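Local structure of protein (glyceraldehyde 3-phosphate dehydrogenase) (Sulfolobus solfataricus, 1B7G) at residues T243-L248 and V305-D310; A121-N126 and A143-I148; V31-T34 and Y38-F41; R49-Q54 and E72-T77; V165-D170 and V298-I303. The protein catalyses the phosphorylating oxidation of D-glyceraldehyde 3-phosphate in glycolysis as a homotetramer, using NADP in marked preference to NAD. The protein carries 1 engineered substitution. All coordinates share one frame; numbering follows the deposited sequence.

Contact 1. Residues T243-L248 and V305-D310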
# COMPACT_ATOMS: atom_id res chain seq x y z
N THR A 243 -21.45 2.13 14.04
CA THR A 243 -20.50 1.94 15.14
C THR A 243 -19.10 2.18 14.64
O THR A 243 -18.55 1.38 13.82
CB THR A 243 -20.59 0.50 15.70
OG1 THR A 243 -21.92 0.16 16.05
CG2 THR A 243 -19.66 0.25 16.87
N PRO A 244 -18.43 3.23 15.08
CA PRO A 244 -17.03 3.40 14.79
C PRO A 244 -16.19 2.18 15.16
O PRO A 244 -16.20 1.72 16.27
CB PRO A 244 -16.62 4.62 15.60
CG PRO A 244 -17.89 5.37 15.81
CD PRO A 244 -18.95 4.29 15.97
N ARG A 245 -15.29 1.84 14.21
CA ARG A 245 -14.38 0.74 14.36
C ARG A 245 -14.91 -0.55 13.67
O ARG A 245 -14.23 -1.54 13.59
CB ARG A 245 -13.85 0.52 15.76
CG ARG A 245 -12.90 1.64 16.17
CD ARG A 245 -12.26 1.43 17.53
NE ARG A 245 -11.90 2.79 18.04
CZ ARG A 245 -11.26 2.98 19.18
NH1 ARG A 245 -10.86 1.95 19.91
NH2 ARG A 245 -11.01 4.23 19.58
N ILE A 246 -16.07 -0.37 13.10
CA ILE A 246 -16.75 -1.39 12.30
C ILE A 246 -17.20 -0.70 11.02
O ILE A 246 -17.84 0.36 11.08
CB ILE A 246 -17.95 -2.04 12.97
CG1 ILE A 246 -17.54 -2.89 14.18
CG2 ILE A 246 -18.73 -2.92 11.98
CD1 ILE A 246 -18.73 -3.40 15.01
N VAL A 247 -16.86 -1.24 9.86
CA VAL A 247 -17.39 -0.67 8.61
C VAL A 247 -18.15 -1.79 7.85
O VAL A 247 -17.88 -2.97 8.08
CB VAL A 247 -16.35 -0.04 7.70
CG1 VAL A 247 -15.81 1.26 8.30
CG2 VAL A 247 -15.19 -0.98 7.38
N LEU A 248 -18.99 -1.41 6.93
CA LEU A 248 -19.75 -2.37 6.13
C LEU A 248 -19.19 -2.30 4.70
O LEU A 248 -18.72 -1.24 4.28
CB LEU A 248 -21.25 -2.10 6.13
CG LEU A 248 -21.99 -2.37 7.45
CD1 LEU A 248 -23.46 -2.02 7.34
CD2 LEU A 248 -21.86 -3.83 7.88
N VAL A 305 -4.24 -0.48 16.66
CA VAL A 305 -3.70 0.87 16.89
C VAL A 305 -4.59 1.76 17.71
O VAL A 305 -4.13 2.17 18.79
CB VAL A 305 -3.27 1.47 15.53
CG1 VAL A 305 -2.79 2.91 15.64
CG2 VAL A 305 -2.12 0.57 15.01
N PRO A 306 -5.84 2.04 17.36
CA PRO A 306 -6.74 2.84 18.16
C PRO A 306 -6.97 2.25 19.54
O PRO A 306 -7.00 3.01 20.54
CB PRO A 306 -7.99 3.02 17.34
CG PRO A 306 -7.97 1.85 16.39
CD PRO A 306 -6.52 1.51 16.15
N GLU A 307 -6.99 0.93 19.70
CA GLU A 307 -7.13 0.26 20.96
C GLU A 307 -5.98 0.59 21.92
O GLU A 307 -6.19 0.82 23.11
CB GLU A 307 -7.20 -1.30 20.80
CG GLU A 307 -8.30 -1.74 19.85
CD GLU A 307 -9.69 -1.29 20.25
OE1 GLU A 307 -9.89 -1.15 21.48
OE2 GLU A 307 -10.56 -0.99 19.40
N ASN A 308 -4.76 0.66 21.40
CA ASN A 308 -3.61 0.99 22.24
C ASN A 308 -3.71 2.46 22.73
O ASN A 308 -3.34 2.75 23.88
CB ASN A 308 -2.30 0.75 21.51
CG ASN A 308 -1.75 -0.65 21.62
OD1 ASN A 308 -1.03 -0.98 22.57
ND2 ASN A 308 -2.09 -1.50 20.66
N ILE A 309 -4.24 3.34 21.87
CA ILE A 309 -4.41 4.73 22.30
C ILE A 309 -5.42 4.84 23.44
O ILE A 309 -5.16 5.45 24.51
CB ILE A 309 -4.78 5.64 21.13
CG1 ILE A 309 -3.72 5.65 20.04
CG2 ILE A 309 -4.99 7.09 21.67
CD1 ILE A 309 -2.30 5.89 20.51
N ASP A 310 -6.57 4.16 23.34
CA ASP A 310 -7.54 4.18 24.44
C ASP A 310 -7.01 3.54 25.70
O ASP A 310 -7.32 3.99 26.83
CB ASP A 310 -8.84 3.52 23.99
CG ASP A 310 -9.53 4.29 22.90
OD1 ASP A 310 -9.48 5.55 22.97
OD2 ASP A 310 -10.12 3.68 21.98
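A buried salt-bridge network ties the turn before strand 246-249 of the catalytic domain's mixed sheet to helix 304-315, and Arg245 reaches across to Glu307 and Asp310 to make it. Arg245 occupies the third position of a type II beta turn running from Thr243 to Ile246, closed by Ile246 N on Thr243 O at 3.1 Å. Its chain leaves with CG anti to the carbonyl carbon (chi1 -70°) and stays extended to NE, which carries the guanidinium straight out to the helix. There two nitrogens close on a single oxygen of Asp310: Arg245 NH2 to Asp310 OD2 is 2.6 Å and uses the syn lone pair, while Arg245 NH1 to the same OD2 is 2.8 Å. The two flat groups are nearly coplanar, 3° apart. Glu307 is held differently. Its carboxylate stands at 74° to the guanidinium, and Glu307 OE2 takes Arg245 NH1 at 3.0 Å from above the carboxylate plane. Pro306 lays CB over one guanidinium face, 3.8 Å from CZ of Arg245. Neither acid depends on Arg245 alone: Glu307 OE2 also pairs with Arg146 of helix 139-152, and Asp310 OD1 bonds to Ser324 and Thr328 of helix 321-331. Arg245 NE goes to Asn329 of that helix. With its charges buried and shared, this is an interior ion-pair network, here joining a beta turn leading into a strand to a neighbouring helix.

Contact 2. Residues A121-N126 and A143-I148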
# COMPACT_ATOMS: atom_id res chain seq x y z
N ALA A 121 -11.53 -1.46 23.75
CA ALA A 121 -12.23 -0.25 24.11
C ALA A 121 -13.73 -0.28 23.96
O ALA A 121 -14.44 0.30 24.77
CB ALA A 121 -11.69 1.00 23.38
N LEU A 122 -14.29 -0.94 22.97
CA LEU A 122 -15.72 -1.07 22.82
C LEU A 122 -16.31 -1.99 23.89
O LEU A 122 -17.54 -2.12 23.87
CB LEU A 122 -16.10 -1.57 21.43
CG LEU A 122 -16.30 -0.52 20.34
CD1 LEU A 122 -15.01 0.24 20.08
CD2 LEU A 122 -16.82 -1.14 19.05
N CYS A 123 -15.54 -2.67 24.73
CA CYS A 123 -16.14 -3.56 25.69
C CYS A 123 -15.87 -3.25 27.16
O CYS A 123 -16.82 -3.40 27.91
CB CYS A 123 -15.74 -5.05 25.51
SG CYS A 123 -16.05 -5.68 23.84
N ASN A 124 -14.64 -2.99 27.59
CA ASN A 124 -14.39 -2.89 29.02
C ASN A 124 -13.38 -1.82 29.41
O ASN A 124 -12.56 -2.00 30.33
CB ASN A 124 -13.93 -4.28 29.53
CG ASN A 124 -12.55 -4.62 29.02
OD1 ASN A 124 -12.14 -4.08 27.98
ND2 ASN A 124 -11.80 -5.43 29.77
N TYR A 125 -13.45 -0.67 28.76
CA TYR A 125 -12.57 0.45 29.14
C TYR A 125 -12.78 0.80 30.63
O TYR A 125 -11.82 0.87 31.38
CB TYR A 125 -12.92 1.64 28.27
CG TYR A 125 -12.18 2.93 28.53
CD1 TYR A 125 -12.53 3.80 29.59
CD2 TYR A 125 -11.15 3.30 27.71
CE1 TYR A 125 -11.82 4.98 29.76
CE2 TYR A 125 -10.46 4.48 27.85
CZ TYR A 125 -10.81 5.34 28.90
OH TYR A 125 -10.10 6.51 29.03
N ASN A 126 -14.05 0.88 31.03
CA ASN A 126 -14.36 1.20 32.43
C ASN A 126 -13.71 0.23 33.39
O ASN A 126 -13.19 0.65 34.43
CB ASN A 126 -15.85 1.34 32.70
CG ASN A 126 -16.49 2.49 32.00
OD1 ASN A 126 -15.81 3.46 31.66
ND2 ASN A 126 -17.79 2.42 31.68
N ALA A 143 -11.21 -8.06 16.78
CA ALA A 143 -12.29 -7.98 15.82
C ALA A 143 -13.51 -8.76 16.33
O ALA A 143 -14.62 -8.28 16.20
CB ALA A 143 -11.83 -8.51 14.45
N LEU A 144 -13.27 -9.88 17.00
CA LEU A 144 -14.40 -10.66 17.56
C LEU A 144 -15.10 -9.87 18.69
O LEU A 144 -16.31 -9.81 18.76
CB LEU A 144 -13.85 -11.97 18.09
CG LEU A 144 -13.59 -13.15 17.13
CD1 LEU A 144 -12.61 -14.10 17.80
CD2 LEU A 144 -14.89 -13.88 16.80
N LEU A 145 -14.33 -9.23 19.59
CA LEU A 145 -14.90 -8.43 20.67
C LEU A 145 -15.68 -7.22 20.19
O LEU A 145 -16.80 -7.01 20.69
CB LEU A 145 -13.81 -7.98 21.66
CG LEU A 145 -13.28 -9.17 22.48
CD1 LEU A 145 -12.00 -8.79 23.21
CD2 LEU A 145 -14.40 -9.65 23.40
N ARG A 146 -15.19 -6.48 19.20
CA ARG A 146 -15.95 -5.35 18.70
C ARG A 146 -17.29 -5.82 18.14
O ARG A 146 -18.27 -5.12 18.27
CB ARG A 146 -15.25 -4.54 17.62
CG ARG A 146 -13.89 -3.95 18.09
CD ARG A 146 -13.48 -2.99 16.93
NE ARG A 146 -12.19 -2.38 17.25
CZ ARG A 146 -11.32 -1.99 16.31
NH1 ARG A 146 -11.65 -2.08 15.02
NH2 ARG A 146 -10.17 -1.48 16.71
N THR A 147 -17.25 -6.93 17.38
CA THR A 147 -18.49 -7.44 16.79
C THR A 147 -19.44 -7.94 17.88
O THR A 147 -20.59 -7.53 17.85
CB THR A 147 -18.17 -8.57 15.78
OG1 THR A 147 -17.19 -8.06 14.85
CG2 THR A 147 -19.41 -9.07 15.10
N ILE A 148 -18.97 -8.71 18.83
CA ILE A 148 -19.81 -9.25 19.92
C ILE A 148 -20.34 -8.16 20.85
O ILE A 148 -21.55 -8.11 21.14
CB ILE A 148 -19.03 -10.28 20.75
CG1 ILE A 148 -18.54 -11.51 20.00
CG2 ILE A 148 -19.91 -10.72 21.93
CD1 ILE A 148 -17.50 -12.31 20.77
O HOH W 1 -12.71 -2.51 20.62
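Two helices meet here in a small apolar contact reinforced by a disulfide: the short, irregular helical segment 121-128 lies against helix 139-152, whose N-terminal end carries the probable nucleophile Cys139. Leu122 and Cys123 supply one side, Arg146 and Leu145 the other. The backbones come close, with CA of Leu122 5.9 Å from CA of Arg146. Leu122 lies across the root of the arginine side chain, its CD2 methyl 4.0 Å from Arg146 CB, so it touches the aliphatic part and leaves the guanidinium to others. Those include Glu307, which forms a salt bridge with NH2, and the carbonyls of Pro276 and Arg245, both bonded to NH1. Cys123 points its SG at the preceding residue, Leu145, 3.9 Å from Leu145 CB and 3.5 Å from Leu145 O. With SG anti to its carbonyl carbon (chi1 -54°), the sulfur is turned toward helix 139-152, where it is bonded to Cys149. A single water adds a polar link, accepting from Leu122 N at 3.2 Å and, weakly, from Arg146 NE at 3.4 Å. The contact is a disulfide-linked helix pair, in which a covalent cross-link fastens a short helix to the long one behind the catalytic cysteine.

Contact 3. Residues V31-T34 and Y38-F41. With SO4 (sulfate ion), chain E.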
# COMPACT_ATOMS: atom_id res chain seq x y z
N VAL A 31 11.17 5.77 20.58
CA VAL A 31 10.82 4.37 20.29
C VAL A 31 12.04 3.49 20.51
O VAL A 31 13.18 3.94 20.35
CB VAL A 31 10.33 4.18 18.84
CG1 VAL A 31 9.19 5.13 18.51
CG2 VAL A 31 11.42 4.36 17.80
N ALA A 32 11.80 2.21 20.82
CA ALA A 32 12.91 1.29 21.08
C ALA A 32 12.99 0.21 20.00
O ALA A 32 11.96 -0.34 19.57
CB ALA A 32 12.77 0.72 22.47
N LYS A 33 14.21 -0.09 19.57
CA LYS A 33 14.42 -1.02 18.45
C LYS A 33 15.78 -1.70 18.53
O LYS A 33 16.71 -1.08 19.07
CB LYS A 33 14.34 -0.18 17.18
CG LYS A 33 14.71 -0.92 15.91
CD LYS A 33 13.53 -1.56 15.23
CE LYS A 33 13.91 -2.09 13.85
NZ LYS A 33 12.82 -2.93 13.28
N THR A 34 15.93 -2.93 18.05
CA THR A 34 17.22 -3.60 18.15
C THR A 34 18.08 -3.50 16.90
O THR A 34 19.30 -3.35 17.03
CB THR A 34 17.08 -5.09 18.53
OG1 THR A 34 16.47 -5.19 19.81
CG2 THR A 34 18.45 -5.75 18.61
N TYR A 38 15.64 -0.40 7.61
CA TYR A 38 14.98 0.68 6.91
C TYR A 38 13.90 1.35 7.74
O TYR A 38 13.70 2.56 7.55
CB TYR A 38 14.45 0.29 5.53
CG TYR A 38 13.36 -0.78 5.62
CD1 TYR A 38 13.65 -2.13 5.58
CD2 TYR A 38 12.04 -0.36 5.68
CE1 TYR A 38 12.64 -3.08 5.64
CE2 TYR A 38 11.02 -1.31 5.78
CZ TYR A 38 11.33 -2.65 5.76
OH TYR A 38 10.32 -3.57 5.86
N GLU A 39 13.24 0.62 8.64
CA GLU A 39 12.26 1.20 9.54
C GLU A 39 12.95 2.15 10.52
O GLU A 39 12.46 3.28 10.62
CB GLU A 39 11.42 0.18 10.31
CG GLU A 39 10.23 -0.33 9.46
CD GLU A 39 9.83 -1.74 9.86
OE1 GLU A 39 10.72 -2.56 10.20
OE2 GLU A 39 8.62 -2.06 9.84
N ALA A 40 14.06 1.76 11.15
CA ALA A 40 14.81 2.67 11.99
C ALA A 40 15.34 3.88 11.23
O ALA A 40 15.30 5.01 11.73
CB ALA A 40 15.97 1.95 12.68
N PHE A 41 15.86 3.70 10.02
CA PHE A 41 16.34 4.79 9.20
C PHE A 41 15.25 5.85 9.04
O PHE A 41 15.38 7.05 9.31
CB PHE A 41 16.70 4.27 7.79
CG PHE A 41 17.35 5.33 6.92
CD1 PHE A 41 18.61 5.81 7.23
CD2 PHE A 41 16.72 5.82 5.80
CE1 PHE A 41 19.21 6.77 6.45
CE2 PHE A 41 17.30 6.79 5.01
CZ PHE A 41 18.57 7.27 5.34
S SO4 E . 14.42 -5.78 15.47
O1 SO4 E . 14.78 -4.34 15.67
O2 SO4 E . 13.99 -5.99 14.05
O3 SO4 E . 13.30 -6.15 16.39
O4 SO4 E . 15.60 -6.65 15.76
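Lys33 meets Glu39 and Ala40 across the short connection between strand 26-32 and helix 38-45, and its two ends behave differently. The apolar, enclosed part is the start of the aliphatic chain, where Lys33 CG lies 4.5 Å from the CB of buried Ala40, a light touch. CG is anti to the backbone N (chi1 172°), and a bend at chi2 (91°) then swings the rest of the chain along the helix start toward Glu39. The strand, connection and helix open the second beta-alpha-beta unit of the Rossmann fold, beside the glycine-rich loop that probably binds the dinucleotide. The lysine's polar end is held more loosely. Lys33 NZ stands 3.7 Å from OE1 of Glu39, a long salt bridge, and gives only a weak hydrogen bond to sulfate O2 at 3.4 Å. This is the solvent side: Lys33 is partly exposed and Thr34 exposed, and the sulfate, probably from the crystallisation liquor, sits beside them. The backbone grips it more firmly, Thr34 N to O1 at 3.0 Å, and Ser35 OG binds it too. Glu39 has stronger partners of its own: OE2 forms salt bridges with Lys172 and Lys14, and OE1 accepts from Asn37. On the helix's outer side Phe41 meets Tyr253 of the second subunit.

Contact 4. Residues R49-Q54 and E72-T77. Engineered in segment 49-54: Val52 (natural residue Leu). Unlike the reference sequence in segment 72-77: Glu72 (reference Asp), Asp73 (reference Tyr).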
# COMPACT_ATOMS: atom_id res chain seq x y z
N ARG A 49 13.21 9.87 18.12
CA ARG A 49 14.33 9.43 18.94
C ARG A 49 14.31 7.90 19.08
O ARG A 49 13.30 7.35 19.53
CB ARG A 49 14.24 10.05 20.33
CG ARG A 49 14.62 11.54 20.32
CD ARG A 49 14.53 12.11 21.74
NE ARG A 49 14.67 13.55 21.72
CZ ARG A 49 14.42 14.45 22.65
NH1 ARG A 49 13.96 14.12 23.85
NH2 ARG A 49 14.65 15.73 22.37
N ILE A 50 15.42 7.27 18.75
CA ILE A 50 15.55 5.83 18.86
C ILE A 50 16.47 5.39 19.98
O ILE A 50 17.62 5.80 20.09
CB ILE A 50 16.10 5.22 17.55
CG1 ILE A 50 15.21 5.64 16.37
CG2 ILE A 50 16.17 3.70 17.70
CD1 ILE A 50 15.81 5.24 15.04
N TYR A 51 15.93 4.55 20.85
CA TYR A 51 16.63 4.00 21.99
C TYR A 51 16.88 2.52 21.73
O TYR A 51 16.05 1.88 21.06
CB TYR A 51 15.84 4.22 23.25
CG TYR A 51 15.58 5.66 23.63
CD1 TYR A 51 14.70 6.46 22.93
CD2 TYR A 51 16.22 6.21 24.75
CE1 TYR A 51 14.47 7.77 23.30
CE2 TYR A 51 15.98 7.52 25.14
CZ TYR A 51 15.11 8.30 24.41
OH TYR A 51 14.86 9.61 24.78
N VAL A 52 18.01 2.00 22.15
CA VAL A 52 18.44 0.65 21.82
C VAL A 52 18.92 -0.09 23.07
O VAL A 52 19.57 0.53 23.91
CB VAL A 52 19.63 0.73 20.85
CG1 VAL A 52 20.22 -0.68 20.60
CG2 VAL A 52 19.24 1.32 19.50
N PRO A 53 18.68 -1.40 23.16
CA PRO A 53 19.15 -2.18 24.28
C PRO A 53 20.66 -2.06 24.42
O PRO A 53 21.38 -2.24 23.45
CB PRO A 53 18.75 -3.62 23.97
CG PRO A 53 17.71 -3.51 22.92
CD PRO A 53 17.93 -2.22 22.19
N GLN A 54 21.11 -1.77 25.62
CA GLN A 54 22.51 -1.64 25.98
C GLN A 54 23.45 -2.52 25.18
O GLN A 54 24.39 -2.04 24.53
CB GLN A 54 22.62 -1.96 27.47
CG GLN A 54 23.94 -1.74 28.15
CD GLN A 54 23.85 -2.16 29.62
OE1 GLN A 54 22.79 -1.99 30.23
NE2 GLN A 54 24.93 -2.71 30.16
N GLU A 72 15.91 1.22 29.08
CA GLU A 72 15.65 1.69 30.42
C GLU A 72 15.54 3.21 30.48
O GLU A 72 14.68 3.75 31.19
CB GLU A 72 16.72 1.23 31.41
CG GLU A 72 16.59 -0.23 31.82
CD GLU A 72 17.12 -1.18 30.76
OE1 GLU A 72 17.64 -0.72 29.73
OE2 GLU A 72 16.99 -2.41 30.98
N ASP A 73 16.42 3.90 29.78
CA ASP A 73 16.36 5.36 29.73
C ASP A 73 14.99 5.80 29.23
O ASP A 73 14.32 6.61 29.90
CB ASP A 73 17.43 5.94 28.81
CG ASP A 73 18.81 5.86 29.47
OD1 ASP A 73 18.86 5.84 30.71
OD2 ASP A 73 19.79 5.76 28.72
N LEU A 74 14.61 5.23 28.08
CA LEU A 74 13.34 5.55 27.42
C LEU A 74 12.20 5.30 28.38
O LEU A 74 11.32 6.13 28.57
CB LEU A 74 13.15 4.72 26.13
CG LEU A 74 11.76 4.75 25.49
CD1 LEU A 74 11.37 6.15 25.04
CD2 LEU A 74 11.64 3.81 24.29
N ILE A 75 12.30 4.16 29.09
CA ILE A 75 11.32 3.77 30.08
C ILE A 75 11.23 4.79 31.20
O ILE A 75 10.14 5.28 31.52
CB ILE A 75 11.60 2.34 30.62
CG1 ILE A 75 11.43 1.34 29.47
CG2 ILE A 75 10.57 2.05 31.71
CD1 ILE A 75 12.11 0.01 29.66
N LYS A 76 12.39 5.15 31.77
CA LYS A 76 12.46 6.12 32.85
C LYS A 76 11.87 7.47 32.46
O LYS A 76 11.11 8.10 33.23
CB LYS A 76 13.91 6.28 33.34
CG LYS A 76 14.43 5.22 34.27
CD LYS A 76 15.93 5.21 34.53
CE LYS A 76 16.69 4.19 33.72
NZ LYS A 76 18.14 4.11 34.02
N THR A 77 12.12 7.92 31.24
CA THR A 77 11.60 9.18 30.73
C THR A 77 10.12 9.20 30.45
O THR A 77 9.47 10.28 30.45
CB THR A 77 12.33 9.52 29.40
OG1 THR A 77 13.73 9.45 29.64
CG2 THR A 77 11.97 10.89 28.86
O HOH W 2 19.14 -1.86 28.02
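Tyr51 lays its ring flat against Leu74, so that short strand 50-51 of the Rossmann-type sheet leans on helix 71-77 through one aromatic face. Leu74 CB sits 3.6 Å above the Tyr51 ring plane, displaced toward the rim on the CG side, and the CH-pi contact to the ring centroid measures 3.8 Å at 20° from the normal. The two side chains cross obliquely: further along, Leu74 CD1 lies 3.9 Å from Tyr51 CE1. Leucine reaches this position with CG anti to the backbone N (chi1 168°), which puts its CD1 over the same face, beside the CD1-CE1 bond of the ring; its side chain also packs on Val29 and Ala32 of strand 26-32. Asp73 meets the same ring more loosely, Asp73 CB 4.2 Å from Tyr51 CD2 and oblique to it. At the other end of the contact a water joins the segments, accepting from Gln54 N at 3.1 Å and lying close to Glu72 OE1, although Gln54 is poorly ordered. Val52, next to the tyrosine, is an engineered substitution whose side chain packs on Phe60 and Val67. With an aliphatic carbon over an aromatic face and only a water for polar bridging, the segments are held together mainly by dispersion and burial, with little to dictate direction.

Contact 5. Residues V165-D170 and V298-I303. With SO4 (sulfate ion), chain D; SO4 (sulfate ion), chain C.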
# COMPACT_ATOMS: atom_id res chain seq x y z
N VAL A 165 -9.67 -17.45 9.30
CA VAL A 165 -8.70 -17.70 8.25
C VAL A 165 -7.56 -16.66 8.37
O VAL A 165 -7.82 -15.51 8.06
CB VAL A 165 -9.36 -17.59 6.87
CG1 VAL A 165 -8.31 -17.71 5.75
CG2 VAL A 165 -10.49 -18.60 6.76
N ARG A 166 -6.42 -17.07 8.87
CA ARG A 166 -5.34 -16.08 9.11
C ARG A 166 -4.42 -15.89 7.91
O ARG A 166 -4.02 -16.86 7.24
CB ARG A 166 -4.53 -16.50 10.33
CG ARG A 166 -5.28 -16.93 11.55
CD ARG A 166 -4.53 -17.14 12.84
NE ARG A 166 -3.65 -16.03 13.20
CZ ARG A 166 -2.38 -15.90 12.86
NH1 ARG A 166 -1.75 -16.88 12.19
NH2 ARG A 166 -1.71 -14.80 13.21
N ARG A 167 -4.05 -14.63 7.64
CA ARG A 167 -3.01 -14.37 6.63
C ARG A 167 -1.73 -14.94 7.19
O ARG A 167 -1.55 -14.97 8.43
CB ARG A 167 -2.96 -12.86 6.33
CG ARG A 167 -2.47 -12.03 7.57
CD ARG A 167 -0.98 -11.84 7.43
NE ARG A 167 -0.28 -11.09 8.46
CZ ARG A 167 0.10 -11.59 9.63
NH1 ARG A 167 -0.20 -12.86 9.97
NH2 ARG A 167 0.76 -10.83 10.50
N ALA A 168 -0.85 -15.53 6.38
CA ALA A 168 0.37 -16.16 6.81
C ALA A 168 1.40 -15.22 7.46
O ALA A 168 2.01 -15.53 8.50
CB ALA A 168 1.07 -16.79 5.55
N ALA A 169 1.67 -14.12 6.79
CA ALA A 169 2.71 -13.19 7.24
C ALA A 169 2.46 -11.82 6.59
O ALA A 169 1.72 -11.74 5.62
CB ALA A 169 4.08 -13.72 6.75
N ASP A 170 2.92 -10.74 7.22
CA ASP A 170 2.66 -9.45 6.57
C ASP A 170 3.48 -9.37 5.27
O ASP A 170 4.47 -10.08 5.08
CB ASP A 170 2.98 -8.28 7.46
CG ASP A 170 1.98 -8.25 8.63
OD1 ASP A 170 0.78 -8.46 8.33
OD2 ASP A 170 2.46 -8.04 9.76
N VAL A 298 -10.28 -8.55 8.51
CA VAL A 298 -9.55 -7.85 9.57
C VAL A 298 -8.17 -7.43 9.03
O VAL A 298 -7.42 -8.28 8.57
CB VAL A 298 -9.34 -8.73 10.80
CG1 VAL A 298 -8.55 -8.03 11.89
CG2 VAL A 298 -10.69 -9.24 11.39
N HIS A 299 -7.88 -6.14 9.05
CA HIS A 299 -6.54 -5.68 8.64
C HIS A 299 -5.64 -5.74 9.85
O HIS A 299 -5.64 -4.83 10.71
CB HIS A 299 -6.55 -4.29 8.00
CG HIS A 299 -5.16 -3.87 7.57
ND1 HIS A 299 -4.66 -2.61 7.76
CD2 HIS A 299 -4.16 -4.56 7.00
CE1 HIS A 299 -3.42 -2.53 7.33
NE2 HIS A 299 -3.10 -3.72 6.83
N GLN A 300 -4.82 -6.78 9.91
CA GLN A 300 -4.04 -7.08 11.09
C GLN A 300 -2.94 -6.06 11.36
O GLN A 300 -2.50 -5.98 12.51
CB GLN A 300 -3.39 -8.46 11.14
CG GLN A 300 -2.30 -8.68 10.09
CD GLN A 300 -2.81 -8.64 8.68
OE1 GLN A 300 -3.99 -8.92 8.36
NE2 GLN A 300 -1.95 -8.28 7.73
N GLU A 301 -2.49 -5.35 10.34
CA GLU A 301 -1.42 -4.38 10.66
C GLU A 301 -1.91 -3.20 11.50
O GLU A 301 -1.08 -2.56 12.15
CB GLU A 301 -0.82 -3.87 9.35
CG GLU A 301 -0.10 -5.01 8.56
CD GLU A 301 0.36 -4.40 7.21
OE1 GLU A 301 -0.51 -4.04 6.39
OE2 GLU A 301 1.57 -4.25 7.03
N SER A 302 -3.18 -2.89 11.44
CA SER A 302 -3.69 -1.69 12.09
C SER A 302 -4.84 -1.81 13.06
O SER A 302 -5.11 -0.78 13.73
CB SER A 302 -4.11 -0.73 10.97
OG SER A 302 -5.23 -1.14 10.25
N ILE A 303 -5.62 -2.87 13.10
CA ILE A 303 -6.79 -2.92 13.96
C ILE A 303 -6.53 -2.57 15.41
O ILE A 303 -7.35 -1.82 15.98
CB ILE A 303 -7.55 -4.27 13.85
CG1 ILE A 303 -8.77 -4.20 14.79
CG2 ILE A 303 -6.59 -5.43 14.17
CD1 ILE A 303 -9.82 -5.30 14.49
S SO4 D . 1.65 -13.25 13.11
O1 SO4 D . 2.63 -12.25 12.55
O2 SO4 D . 0.92 -13.91 12.00
O3 SO4 D . 0.69 -12.43 13.92
O4 SO4 D . 2.36 -14.24 13.94
S SO4 C . -4.29 -13.52 16.10
O1 SO4 C . -2.86 -13.66 15.87
O2 SO4 C . -5.05 -14.51 15.15
O3 SO4 C . -4.90 -12.22 15.84
O4 SO4 C . -4.51 -13.93 17.50
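Gln300 reaches from the loop after strand 291-298 into the anion site beside strand 157-167, where it meets Arg167 and Asp170. From CB the chain bends at once: chi1 (66°) sets CG between the backbone N and the carbonyl carbon, and chi2 (-65°) turns it again. Gln300 CG lies over one face of the Arg167 guanidinium, 3.5 Å from Arg167 NE, and is also close to Asp170 OD1. CD follows along the same arginine, and Gln300 OE1 approaches its aliphatic part, 3.6 Å from CG of Arg167. At the tip Gln300 NE2 donates to OD1 of Asp170 at 2.8 Å, nearly along the C-O axis, with amide and carboxylate planes 17° apart. NE2 has a second acceptor in Leu217 O. Asp170 OD1 also takes Arg167 NE at 2.8 Å, from above the carboxylate plane. Asp170 thus holds the arginine mainly by NE, with a weak bond from NH2 to OD2, while NH1 and NH2 bind the chain D sulfate through O2 and O1. Arg166 NH2 shares that O2 at 3.0 Å, and Arg166 NE binds O2 of the chain C sulfate at 2.8 Å. Ser138, Asn140 and His193 add to the sulfate binding, with catalytic His219 beside Gln300. Arg166 and Arg167 belong to the phosphate sites of this glyceraldehyde-3-phosphate dehydrogenase, where the sulfates probably stand in for phosphate.

In the fold
Contacts 1, 3, 4 and 5 are buried and contact 2 partly so, but contacts 1, 2 and 5 gather round the middle of the chain, whereas contacts 3 and 4 lie about 20 and 24 Å from its centre, in the Rossmann-type part. Contacts 1 and 2 touch, sharing the Glu307-Arg146 salt bridge, so the ion-pair network runs on from helix 304-315 into helix 139-152. Contact 5 joins them through a weak Arg146-Ile303 link and packing of Ala143 on Val298. Contacts 3 and 4 meet through backbone bonds between neighbouring strands 26-32 and 50-51. Chemistry follows place: buried charge in contact 1, a disulfide and apolar carbon in contact 2, anion binding in contact 5, aliphatic-on-aromatic packing in contact 4, and loose charge pairing in contact 3.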